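Long-range contacts in putative phosphomannomutase (Thermus thermophilus, PDB 1TUO), which probably acts as a magnesium-dependent phosphosugar mutase of the phosphohexose mutase family, moving a phosphate group between positions on a sugar: residues 406-411 with 421-426; 69-74 with 145-150; 110-115 with 219-224. All coordinates share one frame; numbering follows the deposited sequence.

Contact 1 of 3, residues 406-411 with 421-426; sequences AGLTPK and WLYEEA
Backbone polarity gives this contact its shortest bond: K411 N donates to L422 O over 2.6 Å with an N-H...O angle of 167°. The donor stands above the carbonyl plane, 38° out of it, rather than on a lone pair. P410 CA brings a C-H to the same L422 O at 3.4 Å, so this oxygen is approached from two successive residues. Charge supplies the second element. The K411 chain is extended from CB to its tip, with CG anti to the backbone N (chi1 -169°), whereas E424 bends at its second torsion; the two chains run side by side, pointing the same way, until K411 NZ meets the syn lone pair of E424 OE2 at 3.0 Å in a salt bridge at the protein surface. The segments belong to the beta hairpin of strands 410-414 and 419-423, on one margin of the antiparallel sheet of the C-terminal domain, and L422 also bonds to G412 through the backbone. Apolar contacts centre on Y423, whose side chain crosses that of P410 obliquely, Y423 CE1 coming 3.8 Å from P410 CB, and on L408. L408 CB reaches Y423 CD1 at 3.7 Å, also obliquely, while L408 CD1 meets A426 CB at 3.5 Å. L454 of helix 448-459 touches both L408 and A426, and L450 of the same helix also packs on L408.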
ATOM      1  N   ALA A 406      -9.247 -12.689  28.842  1.00 42.99           N
ATOM      2  CA  ALA A 406      -9.471 -14.113  28.644  1.00 41.79           C
ATOM      3  C   ALA A 406      -8.679 -14.807  29.747  1.00 41.93           C
ATOM      4  O   ALA A 406      -8.600 -14.297  30.864  1.00 43.14           O
ATOM      5  CB  ALA A 406      -8.981 -14.549  27.273  1.00 41.77           C
ATOM      6  N   GLY A 407      -8.089 -15.957  29.446  1.00 41.39           N
ATOM      7  CA  GLY A 407      -7.324 -16.662  30.458  1.00 39.61           C
ATOM      8  C   GLY A 407      -5.831 -16.530  30.241  1.00 38.73           C
ATOM      9  O   GLY A 407      -5.064 -17.446  30.553  1.00 38.01           O
ATOM     10  N   LEU A 408      -5.414 -15.384  29.710  1.00 37.47           N
ATOM     11  CA  LEU A 408      -4.003 -15.144  29.429  1.00 36.11           C
ATOM     12  C   LEU A 408      -3.304 -14.258  30.454  1.00 35.84           C
ATOM     13  O   LEU A 408      -3.822 -13.214  30.856  1.00 33.27           O
ATOM     14  CB  LEU A 408      -3.848 -14.520  28.040  1.00 35.53           C
ATOM     15  CG  LEU A 408      -4.563 -15.214  26.878  1.00 34.52           C
ATOM     16  CD1 LEU A 408      -4.189 -14.512  25.579  1.00 35.22           C
ATOM     17  CD2 LEU A 408      -4.175 -16.682  26.819  1.00 34.77           C
ATOM     18  N   THR A 409      -2.111 -14.685  30.856  1.00 36.21           N
ATOM     19  CA  THR A 409      -1.301 -13.948  31.818  1.00 37.78           C
ATOM     20  C   THR A 409      -0.415 -12.961  31.054  1.00 38.35           C
ATOM     21  O   THR A 409       0.437 -13.370  30.265  1.00 37.07           O
ATOM     22  CB  THR A 409      -0.391 -14.905  32.615  1.00 38.47           C
ATOM     23  OG1 THR A 409      -1.180 -15.973  33.158  1.00 38.73           O
ATOM     24  CG2 THR A 409       0.305 -14.163  33.750  1.00 38.15           C
ATOM     25  N   PRO A 410      -0.609 -11.649  31.274  1.00 39.61           N
ATOM     26  CA  PRO A 410       0.194 -10.632  30.586  1.00 41.78           C
ATOM     27  C   PRO A 410       1.702 -10.811  30.779  1.00 43.33           C
ATOM     28  O   PRO A 410       2.152 -11.357  31.787  1.00 43.93           O
ATOM     29  CB  PRO A 410      -0.333  -9.318  31.168  1.00 41.24           C
ATOM     30  CG  PRO A 410      -0.852  -9.713  32.517  1.00 41.33           C
ATOM     31  CD  PRO A 410      -1.534 -11.023  32.237  1.00 40.17           C
ATOM     32  N   LYS A 411       2.472 -10.347  29.800  1.00 44.95           N
ATOM     33  CA  LYS A 411       3.923 -10.465  29.832  1.00 46.02           C
ATOM     34  C   LYS A 411       4.585  -9.126  29.501  1.00 46.04           C
ATOM     35  O   LYS A 411       5.655  -9.085  28.891  1.00 47.73           O
ATOM     36  CB  LYS A 411       4.363 -11.535  28.827  1.00 47.25           C
ATOM     37  CG  LYS A 411       5.820 -11.950  28.920  1.00 49.72           C
ATOM     38  CD  LYS A 411       6.127 -13.057  27.920  1.00 51.61           C
ATOM     39  CE  LYS A 411       7.571 -13.520  28.029  1.00 52.37           C
ATOM     40  NZ  LYS A 411       7.874 -14.613  27.064  1.00 52.65           N
ATOM     41  N   TRP A 421      -0.665  -4.596  24.820  1.00 35.21           N
ATOM     42  CA  TRP A 421      -0.539  -5.504  25.950  1.00 36.95           C
ATOM     43  C   TRP A 421       0.072  -6.790  25.423  1.00 36.99           C
ATOM     44  O   TRP A 421      -0.442  -7.400  24.481  1.00 36.10           O
ATOM     45  CB  TRP A 421      -1.901  -5.786  26.595  1.00 39.78           C
ATOM     46  CG  TRP A 421      -2.425  -4.638  27.408  1.00 43.62           C
ATOM     47  CD1 TRP A 421      -1.695  -3.618  27.950  1.00 43.90           C
ATOM     48  CD2 TRP A 421      -3.783  -4.416  27.811  1.00 45.48           C
ATOM     49  NE1 TRP A 421      -2.512  -2.776  28.664  1.00 45.79           N
ATOM     50  CE2 TRP A 421      -3.798  -3.242  28.596  1.00 45.95           C
ATOM     51  CE3 TRP A 421      -4.989  -5.095  27.585  1.00 47.01           C
ATOM     52  CZ2 TRP A 421      -4.974  -2.730  29.158  1.00 47.13           C
ATOM     53  CZ3 TRP A 421      -6.159  -4.585  28.145  1.00 47.19           C
ATOM     54  CH2 TRP A 421      -6.140  -3.413  28.921  1.00 48.24           C
ATOM     55  N   LEU A 422       1.178  -7.197  26.028  1.00 37.48           N
ATOM     56  CA  LEU A 422       1.875  -8.395  25.595  1.00 38.35           C
ATOM     57  C   LEU A 422       1.479  -9.610  26.415  1.00 38.49           C
ATOM     58  O   LEU A 422       1.328  -9.523  27.631  1.00 39.11           O
ATOM     59  CB  LEU A 422       3.384  -8.179  25.699  1.00 39.73           C
ATOM     60  CG  LEU A 422       3.932  -6.894  25.072  1.00 40.87           C
ATOM     61  CD1 LEU A 422       5.436  -6.827  25.304  1.00 41.69           C
ATOM     62  CD2 LEU A 422       3.610  -6.856  23.585  1.00 40.66           C
ATOM     63  N   TYR A 423       1.316 -10.737  25.735  1.00 37.45           N
ATOM     64  CA  TYR A 423       0.958 -11.992  26.380  1.00 37.87           C
ATOM     65  C   TYR A 423       1.831 -13.071  25.775  1.00 40.30           C
ATOM     66  O   TYR A 423       2.523 -12.838  24.785  1.00 41.17           O
ATOM     67  CB  TYR A 423      -0.507 -12.345  26.108  1.00 35.13           C
ATOM     68  CG  TYR A 423      -1.503 -11.340  26.622  1.00 31.56           C
ATOM     69  CD1 TYR A 423      -1.888 -11.334  27.962  1.00 30.79           C
ATOM     70  CD2 TYR A 423      -2.058 -10.387  25.771  1.00 28.28           C
ATOM     71  CE1 TYR A 423      -2.802 -10.406  28.437  1.00 28.21           C
ATOM     72  CE2 TYR A 423      -2.970  -9.456  26.237  1.00 28.96           C
ATOM     73  CZ  TYR A 423      -3.339  -9.472  27.573  1.00 27.16           C
ATOM     74  OH  TYR A 423      -4.256  -8.559  28.027  1.00 28.16           O
ATOM     75  N   GLU A 424       1.806 -14.252  26.377  1.00 42.14           N
ATOM     76  CA  GLU A 424       2.563 -15.365  25.843  1.00 44.89           C
ATOM     77  C   GLU A 424       1.707 -15.872  24.687  1.00 45.69           C
ATOM     78  O   GLU A 424       0.565 -16.288  24.890  1.00 46.36           O
ATOM     79  CB  GLU A 424       2.722 -16.460  26.901  1.00 46.72           C
ATOM     80  CG  GLU A 424       3.505 -17.677  26.434  1.00 49.43           C
ATOM     81  CD  GLU A 424       4.978 -17.383  26.205  1.00 51.17           C
ATOM     82  OE1 GLU A 424       5.706 -18.299  25.768  1.00 52.62           O
ATOM     83  OE2 GLU A 424       5.409 -16.238  26.464  1.00 52.55           O
ATOM     84  N   GLU A 425       2.244 -15.801  23.473  1.00 45.96           N
ATOM     85  CA  GLU A 425       1.529 -16.266  22.286  1.00 46.56           C
ATOM     86  C   GLU A 425       0.350 -15.389  21.840  1.00 45.01           C
ATOM     87  O   GLU A 425      -0.412 -15.779  20.957  1.00 45.90           O
ATOM     88  CB  GLU A 425       1.043 -17.703  22.508  1.00 48.85           C
ATOM     89  CG  GLU A 425       2.158 -18.691  22.823  1.00 52.13           C
ATOM     90  CD  GLU A 425       1.638 -20.085  23.125  1.00 53.79           C
ATOM     91  OE1 GLU A 425       0.904 -20.642  22.280  1.00 55.55           O
ATOM     92  OE2 GLU A 425       1.963 -20.623  24.203  1.00 54.64           O
ATOM     93  N   ALA A 426       0.198 -14.210  22.439  1.00 42.50           N
ATOM     94  CA  ALA A 426      -0.885 -13.304  22.057  1.00 38.89           C
ATOM     95  C   ALA A 426      -0.542 -11.837  22.327  1.00 37.05           C
ATOM     96  O   ALA A 426       0.198 -11.520  23.258  1.00 36.24           O
ATOM     97  CB  ALA A 426      -2.168 -13.682  22.786  1.00 39.97           C
TER

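Contact 2 of 3, residues 69-74 with 145-150; sequences SGHLAG and RALEGA
Both key side chains place CG anti to the backbone N, H71 with chi1 -166° and L147 with chi1 -176°, and they cross at about a right angle. The result is a CH-pi contact: L147 CB stands over the centre of one face of the H71 imidazole, 3.8 Å above its plane. From there the leucine continues past the ring, and L147 CD2 lies 3.6 Å from G74 C, so one side chain spans a helical turn. The imidazole's polar atoms look elsewhere, ND1 being hydrogen-bonded to H33 ND1 and NE2 to E37 OE2, both on helix 29-45. These two bonds would fix the rotation of the ring, with one face turned to the leucine. Backbone-to-backbone approach is close but without conventional hydrogen bonds across the segments. H71 CA sends a C-H toward L147 O at 3.2 Å, and G74 CA does likewise to E148 O at 3.3 Å. At G74 and G149 the two backbones come together with no side chain between them. Apart from these, the side-chain methyl of A73 meets a backbone carbonyl, A73 CB coming within 3.3 Å of A150 O. The arrangement is that of an extended loop laid over an outer helix of the alpha/beta/alpha domain I, on its way from helix 130-138 to strand 152-154.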
ATOM      1  N   SER A  69      -2.151  20.250 -12.293  1.00 16.09           N
ATOM      2  CA  SER A  69      -1.061  20.308 -13.264  1.00 16.76           C
ATOM      3  C   SER A  69      -0.975  21.695 -13.891  1.00 18.60           C
ATOM      4  O   SER A  69       0.105  22.289 -13.978  1.00 17.07           O
ATOM      5  CB  SER A  69      -1.267  19.247 -14.353  1.00 17.96           C
ATOM      6  OG  SER A  69      -1.235  17.936 -13.794  1.00 16.08           O
ATOM      7  N   GLY A  70      -2.120  22.213 -14.319  1.00 19.31           N
ATOM      8  CA  GLY A  70      -2.142  23.528 -14.930  1.00 21.28           C
ATOM      9  C   GLY A  70      -1.678  24.607 -13.968  1.00 21.26           C
ATOM     10  O   GLY A  70      -0.910  25.492 -14.347  1.00 21.61           O
ATOM     11  N   HIS A  71      -2.143  24.541 -12.724  1.00 20.25           N
ATOM     12  CA  HIS A  71      -1.762  25.533 -11.725  1.00 20.21           C
ATOM     13  C   HIS A  71      -0.250  25.537 -11.476  1.00 20.61           C
ATOM     14  O   HIS A  71       0.388  26.601 -11.462  1.00 20.65           O
ATOM     15  CB  HIS A  71      -2.512  25.272 -10.410  1.00 21.39           C
ATOM     16  CG  HIS A  71      -2.442  26.411  -9.437  1.00 22.93           C
ATOM     17  ND1 HIS A  71      -3.567  27.004  -8.903  1.00 25.58           N
ATOM     18  CD2 HIS A  71      -1.384  27.063  -8.900  1.00 23.63           C
ATOM     19  CE1 HIS A  71      -3.204  27.972  -8.081  1.00 26.03           C
ATOM     20  NE2 HIS A  71      -1.883  28.029  -8.060  1.00 24.87           N
ATOM     21  N   LEU A  72       0.329  24.353 -11.281  1.00 18.74           N
ATOM     22  CA  LEU A  72       1.762  24.267 -11.032  1.00 19.51           C
ATOM     23  C   LEU A  72       2.537  24.779 -12.244  1.00 20.25           C
ATOM     24  O   LEU A  72       3.529  25.487 -12.093  1.00 19.96           O
ATOM     25  CB  LEU A  72       2.161  22.822 -10.708  1.00 19.34           C
ATOM     26  CG  LEU A  72       1.588  22.274  -9.395  1.00 18.28           C
ATOM     27  CD1 LEU A  72       2.011  20.813  -9.225  1.00 18.23           C
ATOM     28  CD2 LEU A  72       2.081  23.123  -8.215  1.00 17.70           C
ATOM     29  N   ALA A  73       2.073  24.431 -13.440  1.00 19.93           N
ATOM     30  CA  ALA A  73       2.727  24.872 -14.670  1.00 21.92           C
ATOM     31  C   ALA A  73       2.673  26.398 -14.778  1.00 22.72           C
ATOM     32  O   ALA A  73       3.634  27.036 -15.218  1.00 23.00           O
ATOM     33  CB  ALA A  73       2.048  24.227 -15.884  1.00 21.69           C
ATOM     34  N   GLY A  74       1.545  26.976 -14.375  1.00 22.63           N
ATOM     35  CA  GLY A  74       1.393  28.421 -14.420  1.00 24.79           C
ATOM     36  C   GLY A  74       2.299  29.137 -13.430  1.00 24.65           C
ATOM     37  O   GLY A  74       2.567  30.332 -13.577  1.00 25.53           O
ATOM     38  N   ARG A 145      -6.260  31.364  -6.718  1.00 41.84           N
ATOM     39  CA  ARG A 145      -6.904  31.512  -8.011  1.00 42.17           C
ATOM     40  C   ARG A 145      -6.746  30.243  -8.841  1.00 40.70           C
ATOM     41  O   ARG A 145      -5.846  29.441  -8.631  1.00 40.04           O
ATOM     42  CB  ARG A 145      -6.256  32.692  -8.736  1.00 44.60           C
ATOM     43  CG  ARG A 145      -5.715  33.743  -7.767  1.00 48.33           C
ATOM     44  CD  ARG A 145      -4.656  34.639  -8.422  1.00 51.09           C
ATOM     45  NE  ARG A 145      -4.631  35.958  -7.782  1.00 53.84           N
ATOM     46  CZ  ARG A 145      -3.882  36.912  -8.365  1.00 55.27           C
ATOM     47  NH1 ARG A 145      -3.269  36.323  -9.377  1.00 55.77           N
ATOM     48  NH2 ARG A 145      -3.591  38.177  -8.048  1.00 55.67           N
ATOM     49  N   ALA A 146      -7.655  30.035  -9.790  1.00 39.43           N
ATOM     50  CA  ALA A 146      -7.612  28.846 -10.636  1.00 38.74           C
ATOM     51  C   ALA A 146      -6.646  29.069 -11.796  1.00 38.23           C
ATOM     52  O   ALA A 146      -7.042  29.104 -12.962  1.00 38.03           O
ATOM     53  CB  ALA A 146      -9.010  28.519 -11.162  1.00 38.21           C
ATOM     54  N   LEU A 147      -5.371  29.216 -11.451  1.00 37.55           N
ATOM     55  CA  LEU A 147      -4.307  29.448 -12.418  1.00 37.24           C
ATOM     56  C   LEU A 147      -4.135  28.281 -13.390  1.00 36.85           C
ATOM     57  O   LEU A 147      -4.244  27.118 -13.003  1.00 36.33           O
ATOM     58  CB  LEU A 147      -2.997  29.698 -11.668  1.00 37.63           C
ATOM     59  CG  LEU A 147      -1.750  30.053 -12.476  1.00 37.73           C
ATOM     60  CD1 LEU A 147      -1.997  31.312 -13.300  1.00 38.40           C
ATOM     61  CD2 LEU A 147      -0.586  30.252 -11.512  1.00 38.10           C
ATOM     62  N   GLU A 148      -3.863  28.603 -14.652  1.00 36.72           N
ATOM     63  CA  GLU A 148      -3.674  27.594 -15.692  1.00 36.80           C
ATOM     64  C   GLU A 148      -2.265  27.658 -16.276  1.00 35.19           C
ATOM     65  O   GLU A 148      -1.528  28.608 -16.033  1.00 35.31           O
ATOM     66  CB  GLU A 148      -4.701  27.793 -16.812  1.00 39.67           C
ATOM     67  CG  GLU A 148      -6.147  27.625 -16.369  1.00 43.58           C
ATOM     68  CD  GLU A 148      -7.139  27.963 -17.468  1.00 46.21           C
ATOM     69  OE1 GLU A 148      -7.054  27.357 -18.557  1.00 48.38           O
ATOM     70  OE2 GLU A 148      -8.005  28.835 -17.241  1.00 48.61           O
ATOM     71  N   GLY A 149      -1.899  26.641 -17.051  1.00 33.44           N
ATOM     72  CA  GLY A 149      -0.577  26.606 -17.652  1.00 30.87           C
ATOM     73  C   GLY A 149      -0.405  25.374 -18.515  1.00 29.52           C
ATOM     74  O   GLY A 149      -1.101  24.379 -18.323  1.00 29.03           O
ATOM     75  N   ALA A 150       0.523  25.429 -19.465  1.00 28.22           N
ATOM     76  CA  ALA A 150       0.761  24.297 -20.357  1.00 26.75           C
ATOM     77  C   ALA A 150       1.624  23.208 -19.717  1.00 25.67           C
ATOM     78  O   ALA A 150       2.590  23.498 -19.012  1.00 24.21           O
ATOM     79  CB  ALA A 150       1.415  24.782 -21.645  1.00 27.60           C
TER

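Contact 3 of 3, residues 110-115 with 219-224; sequences HNPPQY and GVNPEP
E223 leaves its backbone with CG anti to the backbone N (chi1 -168°) and runs extended beside H110, the two side chains pointing the same way. Its CB lies 3.8 Å from H110 O, and E223 CG then passes H110 ND1 at 3.9 Å. The carboxylate, at the tip, is turned 59° from the imidazole plane, and its carbon meets the ring obliquely. A water lies 2.9 Å from E223 OE1 and 2.7 Å from H110 O and bridges them, while E223 OE2 has a long, weak ion pair with R385. H110 itself holds CG in the crowded position between N and carbonyl carbon (chi1 63°), and its CA gives a C-H to P222 O at 3.4 Å. P222 CD rests 3.4 Å from N111 O, and N221 ND2 lies 3.5 Å from P113 CD. Two bent loops meet here, a type I turn (P112 to Y115) from domain I and an inverse gamma turn centred on P222 from domain II. As in relatives, 110-115 is probably part of the phosphoserine loop, and it lies against domain II beside the probable magnesium-binding loop, where G250 bonds to P222 through the backbone. No direct hydrogen bond joins the segments. H110 ND1 is buried with no partner in the model; the carboxylate might favour a charged imidazole, but R254 near NE2 would oppose it, so the ionisation stays open.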
ATOM      1  N   HIS A 110      -7.454   3.350  -0.388  1.00 19.29           N
ATOM      2  CA  HIS A 110      -8.440   2.314  -0.073  1.00 21.99           C
ATOM      3  C   HIS A 110      -9.706   2.836   0.603  1.00 21.02           C
ATOM      4  O   HIS A 110     -10.560   2.050   1.009  1.00 21.94           O
ATOM      5  CB  HIS A 110      -7.785   1.286   0.841  1.00 25.02           C
ATOM      6  CG  HIS A 110      -7.360   1.857   2.155  1.00 29.56           C
ATOM      7  ND1 HIS A 110      -8.180   1.868   3.263  1.00 31.87           N
ATOM      8  CD2 HIS A 110      -6.228   2.506   2.520  1.00 32.72           C
ATOM      9  CE1 HIS A 110      -7.572   2.497   4.253  1.00 33.68           C
ATOM     10  NE2 HIS A 110      -6.386   2.895   3.827  1.00 34.06           N
ATOM     11  N   ASN A 111      -9.834   4.151   0.724  1.00 20.17           N
ATOM     12  CA  ASN A 111     -10.997   4.734   1.382  1.00 21.14           C
ATOM     13  C   ASN A 111     -12.290   4.693   0.578  1.00 19.54           C
ATOM     14  O   ASN A 111     -12.282   4.459  -0.627  1.00 18.81           O
ATOM     15  CB  ASN A 111     -10.690   6.175   1.778  1.00 22.57           C
ATOM     16  CG  ASN A 111      -9.690   6.258   2.904  1.00 26.88           C
ATOM     17  OD1 ASN A 111      -9.883   5.654   3.963  1.00 31.72           O
ATOM     18  ND2 ASN A 111      -8.615   7.005   2.692  1.00 29.37           N
ATOM     19  N   PRO A 112     -13.431   4.912   1.253  1.00 20.45           N
ATOM     20  CA  PRO A 112     -14.726   4.897   0.573  1.00 20.31           C
ATOM     21  C   PRO A 112     -14.717   5.860  -0.617  1.00 19.56           C
ATOM     22  O   PRO A 112     -13.973   6.843  -0.628  1.00 19.84           O
ATOM     23  CB  PRO A 112     -15.693   5.315   1.678  1.00 21.02           C
ATOM     24  CG  PRO A 112     -15.068   4.689   2.900  1.00 20.36           C
ATOM     25  CD  PRO A 112     -13.600   5.046   2.711  1.00 20.60           C
ATOM     26  N   PRO A 113     -15.572   5.603  -1.617  1.00 19.71           N
ATOM     27  CA  PRO A 113     -15.719   6.382  -2.851  1.00 19.98           C
ATOM     28  C   PRO A 113     -15.832   7.904  -2.744  1.00 17.92           C
ATOM     29  O   PRO A 113     -15.339   8.624  -3.614  1.00 18.43           O
ATOM     30  CB  PRO A 113     -16.970   5.782  -3.490  1.00 21.17           C
ATOM     31  CG  PRO A 113     -16.966   4.388  -3.018  1.00 20.86           C
ATOM     32  CD  PRO A 113     -16.563   4.511  -1.576  1.00 20.88           C
ATOM     33  N   GLN A 114     -16.491   8.390  -1.700  1.00 18.46           N
ATOM     34  CA  GLN A 114     -16.687   9.828  -1.550  1.00 18.77           C
ATOM     35  C   GLN A 114     -15.428  10.617  -1.207  1.00 18.65           C
ATOM     36  O   GLN A 114     -15.441  11.843  -1.265  1.00 16.40           O
ATOM     37  CB  GLN A 114     -17.762  10.126  -0.490  1.00 20.43           C
ATOM     38  CG  GLN A 114     -17.406   9.671   0.914  1.00 22.25           C
ATOM     39  CD  GLN A 114     -17.848   8.251   1.196  1.00 23.04           C
ATOM     40  OE1 GLN A 114     -17.838   7.398   0.309  1.00 25.12           O
ATOM     41  NE2 GLN A 114     -18.232   7.988   2.443  1.00 25.68           N
ATOM     42  N   TYR A 115     -14.345   9.924  -0.864  1.00 16.66           N
ATOM     43  CA  TYR A 115     -13.104  10.608  -0.509  1.00 17.33           C
ATOM     44  C   TYR A 115     -12.106  10.760  -1.641  1.00 15.48           C
ATOM     45  O   TYR A 115     -12.041   9.940  -2.549  1.00 17.33           O
ATOM     46  CB  TYR A 115     -12.372   9.876   0.619  1.00 19.03           C
ATOM     47  CG  TYR A 115     -13.108   9.851   1.928  1.00 22.39           C
ATOM     48  CD1 TYR A 115     -13.980   8.807   2.237  1.00 23.47           C
ATOM     49  CD2 TYR A 115     -12.934  10.871   2.863  1.00 23.16           C
ATOM     50  CE1 TYR A 115     -14.660   8.782   3.451  1.00 24.80           C
ATOM     51  CE2 TYR A 115     -13.609  10.856   4.076  1.00 25.70           C
ATOM     52  CZ  TYR A 115     -14.468   9.810   4.364  1.00 26.47           C
ATOM     53  OH  TYR A 115     -15.135   9.794   5.567  1.00 29.95           O
ATOM     54  N   GLY A 219     -19.487  -1.003  -6.024  1.00 24.42           N
ATOM     55  CA  GLY A 219     -20.403  -1.167  -4.886  1.00 25.10           C
ATOM     56  C   GLY A 219     -19.681  -1.560  -3.585  1.00 25.59           C
ATOM     57  O   GLY A 219     -20.281  -1.812  -2.549  1.00 25.51           O
ATOM     58  N   VAL A 220     -18.355  -1.613  -3.562  1.00 24.03           N
ATOM     59  CA  VAL A 220     -17.648  -1.931  -2.323  1.00 23.37           C
ATOM     60  C   VAL A 220     -16.583  -0.870  -2.098  1.00 21.79           C
ATOM     61  O   VAL A 220     -16.402   0.015  -2.935  1.00 22.16           O
ATOM     62  CB  VAL A 220     -16.933  -3.306  -2.403  1.00 22.44           C
ATOM     63  CG1 VAL A 220     -17.943  -4.409  -2.637  1.00 24.05           C
ATOM     64  CG2 VAL A 220     -15.899  -3.296  -3.525  1.00 23.79           C
ATOM     65  N   ASN A 221     -15.900  -0.939  -0.959  1.00 20.59           N
ATOM     66  CA  ASN A 221     -14.808  -0.004  -0.697  1.00 20.27           C
ATOM     67  C   ASN A 221     -13.611  -0.698  -1.331  1.00 19.07           C
ATOM     68  O   ASN A 221     -13.468  -1.916  -1.216  1.00 17.58           O
ATOM     69  CB  ASN A 221     -14.560   0.167   0.800  1.00 20.13           C
ATOM     70  CG  ASN A 221     -15.632   0.992   1.482  1.00 23.34           C
ATOM     71  OD1 ASN A 221     -15.829   0.884   2.694  1.00 27.01           O
ATOM     72  ND2 ASN A 221     -16.318   1.829   0.717  1.00 21.23           N
ATOM     73  N   PRO A 222     -12.743   0.063  -2.018  1.00 18.76           N
ATOM     74  CA  PRO A 222     -11.562  -0.518  -2.665  1.00 19.56           C
ATOM     75  C   PRO A 222     -10.468  -0.886  -1.668  1.00 20.10           C
ATOM     76  O   PRO A 222      -9.320  -0.456  -1.790  1.00 19.11           O
ATOM     77  CB  PRO A 222     -11.134   0.577  -3.639  1.00 19.60           C
ATOM     78  CG  PRO A 222     -11.459   1.824  -2.887  1.00 18.76           C
ATOM     79  CD  PRO A 222     -12.832   1.511  -2.280  1.00 17.50           C
ATOM     80  N   GLU A 223     -10.844  -1.677  -0.671  1.00 18.94           N
ATOM     81  CA  GLU A 223      -9.916  -2.141   0.355  1.00 19.34           C
ATOM     82  C   GLU A 223     -10.012  -3.663   0.273  1.00 19.35           C
ATOM     83  O   GLU A 223     -11.059  -4.241   0.572  1.00 18.23           O
ATOM     84  CB  GLU A 223     -10.361  -1.645   1.739  1.00 20.17           C
ATOM     85  CG  GLU A 223      -9.314  -1.837   2.827  1.00 24.40           C
ATOM     86  CD  GLU A 223      -9.825  -1.496   4.220  1.00 28.35           C
ATOM     87  OE1 GLU A 223     -10.868  -0.818   4.337  1.00 29.19           O
ATOM     88  OE2 GLU A 223      -9.170  -1.900   5.202  1.00 29.91           O
ATOM     89  N   PRO A 224      -8.919  -4.330  -0.134  1.00 19.16           N
ATOM     90  CA  PRO A 224      -8.855  -5.787  -0.283  1.00 19.15           C
ATOM     91  C   PRO A 224      -8.924  -6.652   0.975  1.00 20.40           C
ATOM     92  O   PRO A 224      -7.954  -7.320   1.336  1.00 18.64           O
ATOM     93  CB  PRO A 224      -7.557  -5.988  -1.061  1.00 19.74           C
ATOM     94  CG  PRO A 224      -6.685  -4.906  -0.512  1.00 20.09           C
ATOM     95  CD  PRO A 224      -7.624  -3.710  -0.474  1.00 19.89           C
TER
HETATM   96  O   HOH W   1     -12.157   1.486   3.121  1.00 29.50           O

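From the N terminus, helix 61-75 supplies the first half of contact 2, and the loop 110-115 then opens contact 3 before residues 145-150 return to that helix and close contact 2. Contact 3 closes later, at 219-224, so these two cross along the chain. Contact 2 ties parts of domain I together, whereas contact 3 joins a domain I loop to one of domain II; their nearest atoms are about 17 Å apart. Contact 1 follows both in series and closes a short hairpin within the C-terminal domain. Its centre lies about 57 Å from that of contact 2, on opposite sides of the chain's centre, and about 35 Å from that of contact 3.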